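Local coordinates for protein amino acid amide racemase (Ochrobactrum anthropi, PDB 6GIO) that belongs to the class-III aminotransferase family of pyridoxal-5'-phosphate-dependent proteins and holds that cofactor in a pocket of its dimeric assembly, at residues A115-C118 / A119-L123; D226-K230 / H231-V235; A319-S322 / E323-G327; I328-D331 / R332-L336. All coordinates share one frame; numbering follows the deposited sequence.

Interaction 1. Residues A115-C118 / A119-L123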
loop_
_atom_site.group_PDB
_atom_site.type_symbol
_atom_site.label_atom_id
_atom_site.label_comp_id
_atom_site.label_asym_id
_atom_site.label_seq_id
_atom_site.Cartn_x
_atom_site.Cartn_y
_atom_site.Cartn_z
ATOM N N ALA C 115 3.333 -6.493 1.347
ATOM C CA ALA C 115 3.252 -7.807 2.017
ATOM C C ALA C 115 4.585 -8.506 1.989
ATOM O O ALA C 115 5.020 -9.095 3.015
ATOM C CB ALA C 115 2.160 -8.660 1.392
ATOM N N ASN C 116 5.266 -8.450 0.852
ATOM C CA ASN C 116 6.606 -9.026 0.797
ATOM C C ASN C 116 7.649 -8.169 1.551
ATOM O O ASN C 116 8.642 -8.700 2.084
ATOM C CB ASN C 116 7.075 -9.284 -0.654
ATOM C CG ASN C 116 6.406 -10.483 -1.290
ATOM O OD1 ASN C 116 5.847 -10.382 -2.396
ATOM N ND2 ASN C 116 6.431 -11.618 -0.600
ATOM N N ASP C 117 7.436 -6.863 1.605
ATOM C CA ASP C 117 8.304 -6.012 2.408
ATOM C C ASP C 117 8.165 -6.398 3.894
ATOM O O ASP C 117 9.152 -6.563 4.611
ATOM C CB ASP C 117 7.965 -4.553 2.181
ATOM C CG ASP C 117 9.002 -3.627 2.775
ATOM O OD1 ASP C 117 10.153 -4.049 3.009
ATOM O OD2 ASP C 117 8.681 -2.469 3.014
ATOM N N CYS C 118 6.920 -6.550 4.319
ATOM C CA CYS C 118 6.595 -7.059 5.627
ATOM C C CYS C 118 7.305 -8.369 5.865
ATOM O O CYS C 118 8.022 -8.527 6.861
ATOM C CB CYS C 118 5.068 -7.246 5.784
ATOM S SG CYS C 118 4.655 -7.978 7.406
ATOM N N ALA C 119 7.117 -9.314 4.937
ATOM C CA ALA C 119 7.675 -10.647 5.101
ATOM C C ALA C 119 9.165 -10.533 5.314
ATOM O O ALA C 119 9.661 -11.079 6.287
ATOM C CB ALA C 119 7.363 -11.552 3.893
ATOM N N VAL C 120 9.880 -9.818 4.440
ATOM C CA VAL C 120 11.340 -9.747 4.606
ATOM C C VAL C 120 11.773 -9.080 5.915
ATOM O O VAL C 120 12.693 -9.581 6.611
ATOM C CB VAL C 120 12.111 -9.116 3.398
ATOM C CG1 VAL C 120 11.745 -7.662 3.148
ATOM C CG2 VAL C 120 13.605 -9.222 3.650
ATOM N N ARG C 121 11.094 -7.997 6.280
ATOM C CA ARG C 121 11.432 -7.280 7.531
ATOM C C ARG C 121 11.229 -8.193 8.751
ATOM O O ARG C 121 12.108 -8.275 9.567
ATOM C CB ARG C 121 10.539 -6.049 7.679
ATOM C CG ARG C 121 10.795 -4.950 6.661
ATOM C CD ARG C 121 10.221 -3.626 7.110
ATOM N NE ARG C 121 10.603 -3.262 8.450
ATOM C CZ ARG C 121 9.800 -2.750 9.359
ATOM N NH1 ARG C 121 8.694 -2.121 9.003
ATOM N NH2 ARG C 121 10.098 -2.899 10.631
ATOM N N VAL C 122 10.132 -8.930 8.801
ATOM C CA VAL C 122 9.808 -9.677 10.017
ATOM C C VAL C 122 10.511 -11.015 10.052
ATOM O O VAL C 122 10.832 -11.550 11.130
ATOM C CB VAL C 122 8.270 -9.826 10.196
ATOM C CG1 VAL C 122 7.677 -10.788 9.191
ATOM C CG2 VAL C 122 7.929 -10.224 11.629
ATOM N N LEU C 123 10.741 -11.585 8.879
ATOM C CA LEU C 123 11.500 -12.863 8.834
ATOM C C LEU C 123 12.951 -12.688 9.327
ATOM O O LEU C 123 13.448 -13.474 10.163
ATOM C CB LEU C 123 11.471 -13.458 7.451
ATOM C CG LEU C 123 10.169 -14.068 6.954
ATOM C CD1 LEU C 123 10.210 -14.125 5.428
ATOM C CD2 LEU C 123 9.969 -15.451 7.532
#
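Helix 112-127, whose first turns contribute to the pyridoxal-5'-phosphate pocket, brings Asp117 and Arg121 together one turn apart, though their charged ends do not pair. The contact is made by the aliphatic part of the arginine: Arg121 CG lies 3.1 Å from Asp117 O and 3.8 Å from Asp117 OD1. The carboxylate leans toward the following turn because Asp117 CG is anti to its amide nitrogen (chi1 -169°), but OD1 is hydrogen-bonded to Thr144 of the second subunit. Arg121 bends at chi3 (50°) and carries its guanidinium to Phe291, whose backbone oxygen it bonds and whose ring it meets in a cation-pi contact.

Both valines place CG1 between the backbone N and the carbonyl carbon (chi1 63° for Val120), which presses that methyl against the preceding turn: Val120 CG1 rests 3.2 Å from Asp117 O, Val122 CG1 3.3 Å from Cys118 O. In the backbone run four i to i+4 bonds, among them Val120 N to Asn116 O at 2.9 Å.

Ile18 of the second subunit packs on Cys118 and Val122, whereas Asn116 touches the cofactor. Ala115, Ala119 and Leu123 face the central sheet, resting on strand 262-265, with Ala119 and Leu123 also meeting strand 199-204.

Interaction 2. Residues D226-K230 / H231-V235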
loop_
_atom_site.group_PDB
_atom_site.type_symbol
_atom_site.label_atom_id
_atom_site.label_comp_id
_atom_site.label_asym_id
_atom_site.label_seq_id
_atom_site.Cartn_x
_atom_site.Cartn_y
_atom_site.Cartn_z
ATOM N N ASP C 226 12.676 -28.820 0.975
ATOM C CA ASP C 226 13.307 -29.804 1.872
ATOM C C ASP C 226 14.791 -29.489 2.142
ATOM O O ASP C 226 15.232 -29.621 3.287
ATOM C CB ASP C 226 13.168 -31.231 1.301
ATOM C CG ASP C 226 11.727 -31.752 1.333
ATOM O OD1 ASP C 226 10.820 -31.081 1.850
ATOM O OD2 ASP C 226 11.484 -32.851 0.806
ATOM N N ARG C 227 15.541 -29.080 1.101
ATOM C CA ARG C 227 16.944 -28.615 1.227
ATOM C C ARG C 227 17.112 -27.439 2.204
ATOM O O ARG C 227 18.097 -27.368 2.929
ATOM C CB ARG C 227 17.516 -28.134 -0.125
ATOM C CG ARG C 227 17.788 -29.175 -1.203
ATOM C CD ARG C 227 18.939 -30.108 -0.880
ATOM N NE ARG C 227 19.710 -30.494 -2.072
ATOM C CZ ARG C 227 19.332 -31.408 -2.958
ATOM N NH1 ARG C 227 20.132 -31.684 -3.968
ATOM N NH2 ARG C 227 18.161 -32.030 -2.856
ATOM N N CYS C 228 16.148 -26.518 2.192
ATOM C CA CYS C 228 16.174 -25.316 3.016
ATOM C C CYS C 228 15.682 -25.610 4.451
ATOM O O CYS C 228 16.306 -25.195 5.427
ATOM C CB CYS C 228 15.339 -24.272 2.342
ATOM S SG CYS C 228 16.119 -23.626 0.828
ATOM N N ARG C 229 14.596 -26.352 4.561
ATOM C CA ARG C 229 13.913 -26.637 5.796
ATOM C C ARG C 229 14.789 -27.485 6.707
ATOM O O ARG C 229 14.761 -27.335 7.902
ATOM C CB ARG C 229 12.584 -27.365 5.499
ATOM C CG ARG C 229 11.848 -27.837 6.769
ATOM C CD ARG C 229 10.361 -28.012 6.536
ATOM N NE ARG C 229 9.726 -26.724 6.235
ATOM C CZ ARG C 229 8.558 -26.583 5.623
ATOM N NH1 ARG C 229 7.891 -27.644 5.189
ATOM N NH2 ARG C 229 8.076 -25.372 5.386
ATOM N N LYS C 230 15.587 -28.345 6.115
ATOM C CA LYS C 230 16.613 -29.110 6.818
ATOM C C LYS C 230 17.569 -28.261 7.694
ATOM O O LYS C 230 18.195 -28.797 8.627
ATOM C CB LYS C 230 17.400 -29.904 5.756
ATOM C CG LYS C 230 18.810 -30.340 6.108
ATOM C CD LYS C 230 19.491 -31.080 4.955
ATOM C CE LYS C 230 18.553 -32.105 4.325
ATOM N NZ LYS C 230 19.275 -33.178 3.595
ATOM N N HIS C 231 17.686 -26.961 7.400
ATOM C CA HIS C 231 18.559 -26.039 8.147
ATOM C C HIS C 231 17.797 -24.941 8.848
ATOM O O HIS C 231 18.394 -23.923 9.212
ATOM C CB HIS C 231 19.596 -25.402 7.202
ATOM C CG HIS C 231 20.427 -26.401 6.461
ATOM N ND1 HIS C 231 21.464 -27.088 7.057
ATOM C CD2 HIS C 231 20.376 -26.833 5.178
ATOM C CE1 HIS C 231 22.009 -27.912 6.178
ATOM N NE2 HIS C 231 21.367 -27.776 5.031
ATOM N N GLY C 232 16.492 -25.150 9.052
ATOM C CA GLY C 232 15.655 -24.198 9.727
ATOM C C GLY C 232 15.303 -22.981 8.877
ATOM O O GLY C 232 14.763 -22.023 9.405
ATOM N N ILE C 233 15.616 -22.992 7.581
ATOM C CA ILE C 233 15.267 -21.860 6.706
ATOM C C ILE C 233 13.733 -21.896 6.523
ATOM O O ILE C 233 13.144 -22.921 6.144
ATOM C CB ILE C 233 15.979 -21.927 5.334
ATOM C CG1 ILE C 233 17.496 -21.856 5.508
ATOM C CG2 ILE C 233 15.545 -20.791 4.436
ATOM C CD1 ILE C 233 18.360 -22.305 4.351
ATOM N N LEU C 234 13.070 -20.789 6.796
ATOM C CA LEU C 234 11.635 -20.728 6.597
ATOM C C LEU C 234 11.278 -20.612 5.101
ATOM O O LEU C 234 11.986 -19.954 4.315
ATOM C CB LEU C 234 11.053 -19.558 7.383
ATOM C CG LEU C 234 11.244 -19.618 8.901
ATOM C CD1 LEU C 234 10.693 -18.368 9.593
ATOM C CD2 LEU C 234 10.607 -20.878 9.454
ATOM N N VAL C 235 10.167 -21.251 4.730
ATOM C CA VAL C 235 9.774 -21.418 3.362
ATOM C C VAL C 235 8.547 -20.535 3.103
ATOM O O VAL C 235 7.512 -20.659 3.763
ATOM C CB VAL C 235 9.488 -22.907 3.093
ATOM C CG1 VAL C 235 9.044 -23.132 1.658
ATOM C CG2 VAL C 235 10.732 -23.741 3.415
HETATM O O HOH W 1 11.322 -24.350 7.448
#
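Cys228 O serves two backbone donors, His231 N at 3.0 Å and Ile233 N at 3.2 Å. Neither N-H points at a lone pair: the two donors arrive from opposite faces of the carbonyl plane, so one oxygen satisfies both. The carbonyl of the next residue, Arg229 O, accepts Gly232 N at 3.0 Å, again from above its plane, closing a type I turn from Arg229 to Gly232.

The pair formed by Ile233 N to Cys228 O and Gly232 N to Arg229 O is a Schellman motif. Gly232, with positive phi (75°), is its C-prime residue, and the chain passes from helix 220-229 into strand 234-238, the closing strand of the beta-alpha-beta unit that began with strand 199-204. At the reversal Cys228 CB packs 3.9 Å from Ile233 CB.

A water satisfies two further groups, accepting from Arg229 NE in the plane of the guanidinium at its edge and donating to Ile233 O at 2.7 Å. The Arg229 side chain crosses that of Val235 at about a right angle, NH2 coming 3.7 Å from Val235 CB, and NH2 is held by Glu259 O and by a salt bridge to Asp261, whose carboxylate also accepts Val235 N. His231 O is taken by Arg129. Two neighbours meet the His231 ring. With CG anti to the backbone N (chi1 157°), Lys230 runs side by side with His231, pointing the same way, and CG lies over one ring face in a CH-pi contact, 3.9 Å from the centroid; Arg227 O sits at the edge, 3.2 Å from His231 CD2.

Interaction 3. Residues A319-S322 / E323-G327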
loop_
_atom_site.group_PDB
_atom_site.type_symbol
_atom_site.label_atom_id
_atom_site.label_comp_id
_atom_site.label_asym_id
_atom_site.label_seq_id
_atom_site.Cartn_x
_atom_site.Cartn_y
_atom_site.Cartn_z
ATOM N N ALA C 319 -12.204 -22.951 -8.091
ATOM C CA ALA C 319 -10.944 -23.651 -8.285
ATOM C C ALA C 319 -11.190 -24.759 -9.285
ATOM O O ALA C 319 -10.537 -24.843 -10.315
ATOM C CB ALA C 319 -10.437 -24.234 -6.975
ATOM N N GLN C 320 -12.155 -25.612 -8.968
ATOM C CA GLN C 320 -12.487 -26.738 -9.838
ATOM C C GLN C 320 -12.893 -26.178 -11.218
ATOM O O GLN C 320 -12.386 -26.597 -12.227
ATOM C CB GLN C 320 -13.568 -27.623 -9.214
ATOM C CG GLN C 320 -13.156 -28.276 -7.885
ATOM C CD GLN C 320 -12.831 -27.281 -6.739
ATOM O OE1 GLN C 320 -13.539 -26.270 -6.514
ATOM N NE2 GLN C 320 -11.739 -27.575 -6.008
ATOM N N ARG C 321 -13.733 -25.170 -11.260
ATOM C CA ARG C 321 -14.096 -24.600 -12.541
ATOM C C ARG C 321 -12.894 -24.083 -13.357
ATOM O O ARG C 321 -12.823 -24.298 -14.567
ATOM C CB ARG C 321 -15.132 -23.514 -12.356
ATOM C CG ARG C 321 -15.702 -23.041 -13.671
ATOM C CD ARG C 321 -16.757 -21.977 -13.491
ATOM N NE ARG C 321 -17.291 -21.572 -14.791
ATOM C CZ ARG C 321 -16.823 -20.591 -15.573
ATOM N NH1 ARG C 321 -15.781 -19.848 -15.244
ATOM N NH2 ARG C 321 -17.394 -20.361 -16.729
ATOM N N SER C 322 -11.936 -23.433 -12.698
ATOM C CA SER C 322 -10.814 -22.831 -13.411
ATOM C C SER C 322 -9.912 -23.920 -14.052
ATOM O O SER C 322 -9.384 -23.727 -15.156
ATOM C CB SER C 322 -10.014 -21.917 -12.478
ATOM O OG SER C 322 -10.824 -20.868 -11.981
ATOM N N GLU C 323 -9.728 -25.058 -13.381
ATOM C CA GLU C 323 -9.056 -26.196 -14.029
ATOM C C GLU C 323 -9.738 -26.596 -15.333
ATOM O O GLU C 323 -9.080 -26.810 -16.346
ATOM C CB GLU C 323 -9.033 -27.435 -13.126
ATOM C CG GLU C 323 -8.503 -28.673 -13.824
ATOM C CD GLU C 323 -8.044 -29.728 -12.830
ATOM O OE1 GLU C 323 -8.892 -30.413 -12.228
ATOM O OE2 GLU C 323 -6.827 -29.885 -12.632
ATOM N N ARG C 324 -11.060 -26.719 -15.294
ATOM C CA ARG C 324 -11.812 -27.198 -16.451
ATOM C C ARG C 324 -11.822 -26.148 -17.576
ATOM O O ARG C 324 -11.462 -26.430 -18.700
ATOM C CB ARG C 324 -13.225 -27.640 -16.016
ATOM C CG ARG C 324 -14.118 -28.200 -17.133
ATOM C CD ARG C 324 -15.520 -28.509 -16.630
ATOM N NE ARG C 324 -16.294 -27.297 -16.318
ATOM C CZ ARG C 324 -16.876 -26.512 -17.229
ATOM N NH1 ARG C 324 -16.768 -26.779 -18.530
ATOM N NH2 ARG C 324 -17.546 -25.433 -16.839
ATOM N N VAL C 325 -12.169 -24.919 -17.239
ATOM C CA VAL C 325 -12.352 -23.829 -18.205
ATOM C C VAL C 325 -10.984 -23.346 -18.741
ATOM O O VAL C 325 -10.818 -23.058 -19.939
ATOM C CB VAL C 325 -13.204 -22.724 -17.492
ATOM C CG1 VAL C 325 -12.848 -21.303 -17.865
ATOM C CG2 VAL C 325 -14.687 -23.012 -17.702
ATOM N N GLY C 326 -10.005 -23.242 -17.838
ATOM C CA GLY C 326 -8.638 -22.977 -18.228
ATOM C C GLY C 326 -8.053 -24.037 -19.164
ATOM O O GLY C 326 -7.287 -23.713 -20.069
ATOM N N GLY C 327 -8.399 -25.298 -18.939
ATOM C CA GLY C 327 -8.002 -26.394 -19.853
ATOM C C GLY C 327 -8.557 -26.220 -21.264
ATOM O O GLY C 327 -7.807 -26.316 -22.251
#
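Arg321 reaches along helix 318-339 to Val325, one turn ahead, and lays its guanidinium on a methyl. From CB the chain starts out with CG anti to the backbone nitrogen (chi1 -171°) and runs extended to NE, which carries it alongside the next turn. CG is the first atom to meet the valine, 4.2 Å from Val325 CG2; farther out, NE keeps the same separation from that methyl. CZ comes closer, at 3.9 Å from Val325 CG2, with the methyl over the centre of one guanidinium face. At the tip, NH1 lies near both methyls, whereas NH2 stays by CG2 and bonds to Leu404 O.

Val325 CG2 also lies over a face of the Arg324 guanidinium, offset toward its rim. The two arginines are near each other, Arg321 NE being 4.4 Å from Arg324 NH2, and the salt bridge from Arg324 to Glu406 probably offsets the like charges. In the backbone, Val325 N bonds Arg321 O at 2.8 Å.

Ser322, bonded through OG to Leu318 O, packs with Val325 on Leu351 of the turn between strands 343-349 and 352-357. The start of helix 406-424 lies beside the contact, meeting Arg324 through Glu406 and, just before it, Arg321 through Leu404.

Interaction 4. Residues I328-D331 / R332-L336; sequences IFAD and RLRRL
Phe329 and Leu333 supply the apolar part of this contact, on the buried side of helix 318-339. Leu333 CD1 sits over one face of the ring, toward its rim, in a CH-pi contact 4.0 Å from the centroid of Phe329. Its closest ring atom is Phe329 CE1, 3.7 Å from Leu333 CD1. With chi1 at -170°, CG of Phe329 stands beside the carbonyl carbon, and the ring reaches forward to Leu333; the two side chains slant across each other.

Charge pairing appears on another side. Asp331 OD1 and Arg334 NH1 form a salt bridge of 2.7 Å at a spacing of three residues. The carboxylate carbon lies in the guanidinium plane at its edge, but the two flat groups are turned 59° apart and the bond is bent to an N-H...O angle of 120°, so as a hydrogen bond it is weak. NH1 also stands 3.8 Å from Ala330 CB. NH2 makes a weak bond to Val346 O. Arg332, folded at chi2 and chi3, takes its guanidinium to a salt bridge with Asp410.

The backbone contributes four regular i to i+4 bonds, from Arg332 N to Ile328 O at 3.1 Å through Arg335 N to Asp331 O at 3.0 Å.

Helix 406-424 lies along one flank, where Ile409 and Ala412 touch Phe329 and Ala413 touches Arg332. The sheet that holds strands 343-349 and 352-357 also borders the contact: Ile353 of strand 352-357 meets both Phe329 and Leu333, and Val346 of strand 343-349 also packs on Leu333.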
loop_
_atom_site.group_PDB
_atom_site.type_symbol
_atom_site.label_atom_id
_atom_site.label_comp_id
_atom_site.label_asym_id
_atom_site.label_seq_id
_atom_site.Cartn_x
_atom_site.Cartn_y
_atom_site.Cartn_z
ATOM N N ILE C 328 -9.864 -25.962 -21.364
ATOM C CA ILE C 328 -10.485 -25.608 -22.666
ATOM C C ILE C 328 -9.776 -24.422 -23.347
ATOM O O ILE C 328 -9.439 -24.488 -24.541
ATOM C CB ILE C 328 -12.005 -25.330 -22.528
ATOM C CG1 ILE C 328 -12.731 -26.583 -21.980
ATOM C CG2 ILE C 328 -12.594 -24.862 -23.855
ATOM C CD1 ILE C 328 -14.079 -26.286 -21.351
ATOM N N PHE C 329 -9.526 -23.342 -22.590
ATOM C CA PHE C 329 -8.896 -22.128 -23.147
ATOM C C PHE C 329 -7.479 -22.452 -23.619
ATOM O O PHE C 329 -7.090 -22.100 -24.733
ATOM C CB PHE C 329 -8.864 -20.990 -22.101
ATOM C CG PHE C 329 -8.446 -19.634 -22.653
ATOM C CD1 PHE C 329 -8.424 -19.364 -24.023
ATOM C CD2 PHE C 329 -8.124 -18.608 -21.783
ATOM C CE1 PHE C 329 -8.048 -18.123 -24.508
ATOM C CE2 PHE C 329 -7.760 -17.349 -22.259
ATOM C CZ PHE C 329 -7.718 -17.107 -23.622
ATOM N N ALA C 330 -6.721 -23.135 -22.767
ATOM C CA ALA C 330 -5.340 -23.491 -23.085
ATOM C C ALA C 330 -5.275 -24.331 -24.382
ATOM O O ALA C 330 -4.418 -24.109 -25.242
ATOM C CB ALA C 330 -4.669 -24.231 -21.903
ATOM N N ASP C 331 -6.181 -25.293 -24.511
ATOM C CA ASP C 331 -6.197 -26.175 -25.683
ATOM C C ASP C 331 -6.545 -25.444 -26.965
ATOM O O ASP C 331 -5.886 -25.686 -27.971
ATOM C CB ASP C 331 -7.104 -27.382 -25.440
ATOM C CG ASP C 331 -6.498 -28.348 -24.445
ATOM O OD1 ASP C 331 -5.234 -28.383 -24.358
ATOM O OD2 ASP C 331 -7.264 -29.077 -23.773
ATOM N N ARG C 332 -7.505 -24.515 -26.917
ATOM C CA ARG C 332 -7.771 -23.615 -28.075
ATOM C C ARG C 332 -6.494 -22.912 -28.494
ATOM O O ARG C 332 -6.116 -22.915 -29.641
ATOM C CB ARG C 332 -8.865 -22.573 -27.778
ATOM C CG ARG C 332 -10.251 -23.162 -27.543
ATOM C CD ARG C 332 -10.922 -23.699 -28.820
ATOM N NE ARG C 332 -10.926 -22.690 -29.892
ATOM C CZ ARG C 332 -11.884 -21.784 -30.097
ATOM N NH1 ARG C 332 -12.961 -21.767 -29.333
ATOM N NH2 ARG C 332 -11.775 -20.894 -31.073
ATOM N N LEU C 333 -5.802 -22.316 -27.531
ATOM C CA LEU C 333 -4.570 -21.613 -27.826
ATOM C C LEU C 333 -3.506 -22.523 -28.418
ATOM O O LEU C 333 -2.898 -22.192 -29.428
ATOM C CB LEU C 333 -4.078 -20.896 -26.567
ATOM C CG LEU C 333 -4.959 -19.738 -26.111
ATOM C CD1 LEU C 333 -4.582 -19.316 -24.697
ATOM C CD2 LEU C 333 -4.835 -18.566 -27.078
ATOM N N ARG C 334 -3.291 -23.685 -27.831
ATOM C CA ARG C 334 -2.346 -24.644 -28.426
ATOM C C ARG C 334 -2.618 -24.971 -29.888
ATOM O O ARG C 334 -1.700 -24.974 -30.711
ATOM C CB ARG C 334 -2.345 -25.965 -27.678
ATOM C CG ARG C 334 -1.381 -25.974 -26.560
ATOM C CD ARG C 334 -1.308 -27.309 -25.829
ATOM N NE ARG C 334 -0.884 -26.963 -24.478
ATOM C CZ ARG C 334 -1.671 -26.878 -23.412
ATOM N NH1 ARG C 334 -2.953 -27.208 -23.470
ATOM N NH2 ARG C 334 -1.143 -26.501 -22.262
ATOM N N ARG C 335 -3.869 -25.288 -30.206
ATOM C CA ARG C 335 -4.232 -25.629 -31.584
ATOM C C ARG C 335 -3.958 -24.462 -32.558
ATOM O O ARG C 335 -3.717 -24.689 -33.746
ATOM C CB ARG C 335 -5.686 -26.103 -31.685
ATOM C CG ARG C 335 -6.003 -27.437 -31.009
ATOM C CD ARG C 335 -7.395 -27.934 -31.424
ATOM N NE ARG C 335 -7.559 -27.807 -32.891
ATOM C CZ ARG C 335 -7.699 -28.812 -33.772
ATOM N NH1 ARG C 335 -7.773 -30.086 -33.399
ATOM N NH2 ARG C 335 -7.795 -28.526 -35.062
ATOM N N LEU C 336 -3.925 -23.228 -32.061
ATOM C CA LEU C 336 -3.562 -22.102 -32.903
ATOM C C LEU C 336 -2.113 -22.183 -33.391
ATOM O O LEU C 336 -1.750 -21.518 -34.385
ATOM C CB LEU C 336 -3.818 -20.761 -32.207
ATOM C CG LEU C 336 -5.292 -20.475 -31.822
ATOM C CD1 LEU C 336 -5.377 -19.152 -31.099
ATOM C CD2 LEU C 336 -6.252 -20.472 -33.018
#

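How the interactions relate
The four local contacts fall into two pairs. Interactions 1 and 2 have centres about 18 Å apart and touch through Leu123 CD2 and Leu234 CD1, 3.6 Å from each other, where helix 112-127 meets strand 234-238. Both elements also reach the cofactor: Asn116 of interaction 1 is about 4 Å from pyridoxal-5'-phosphate, and the strand entered in interaction 2 leads to Asp238 of the same pocket. Interactions 3 and 4 are successive parts of helix 318-339, their centres about 14 Å apart. That helix lies on the opposite side of the chain's centre from interaction 1, with centres about 32 and 38 Å from it.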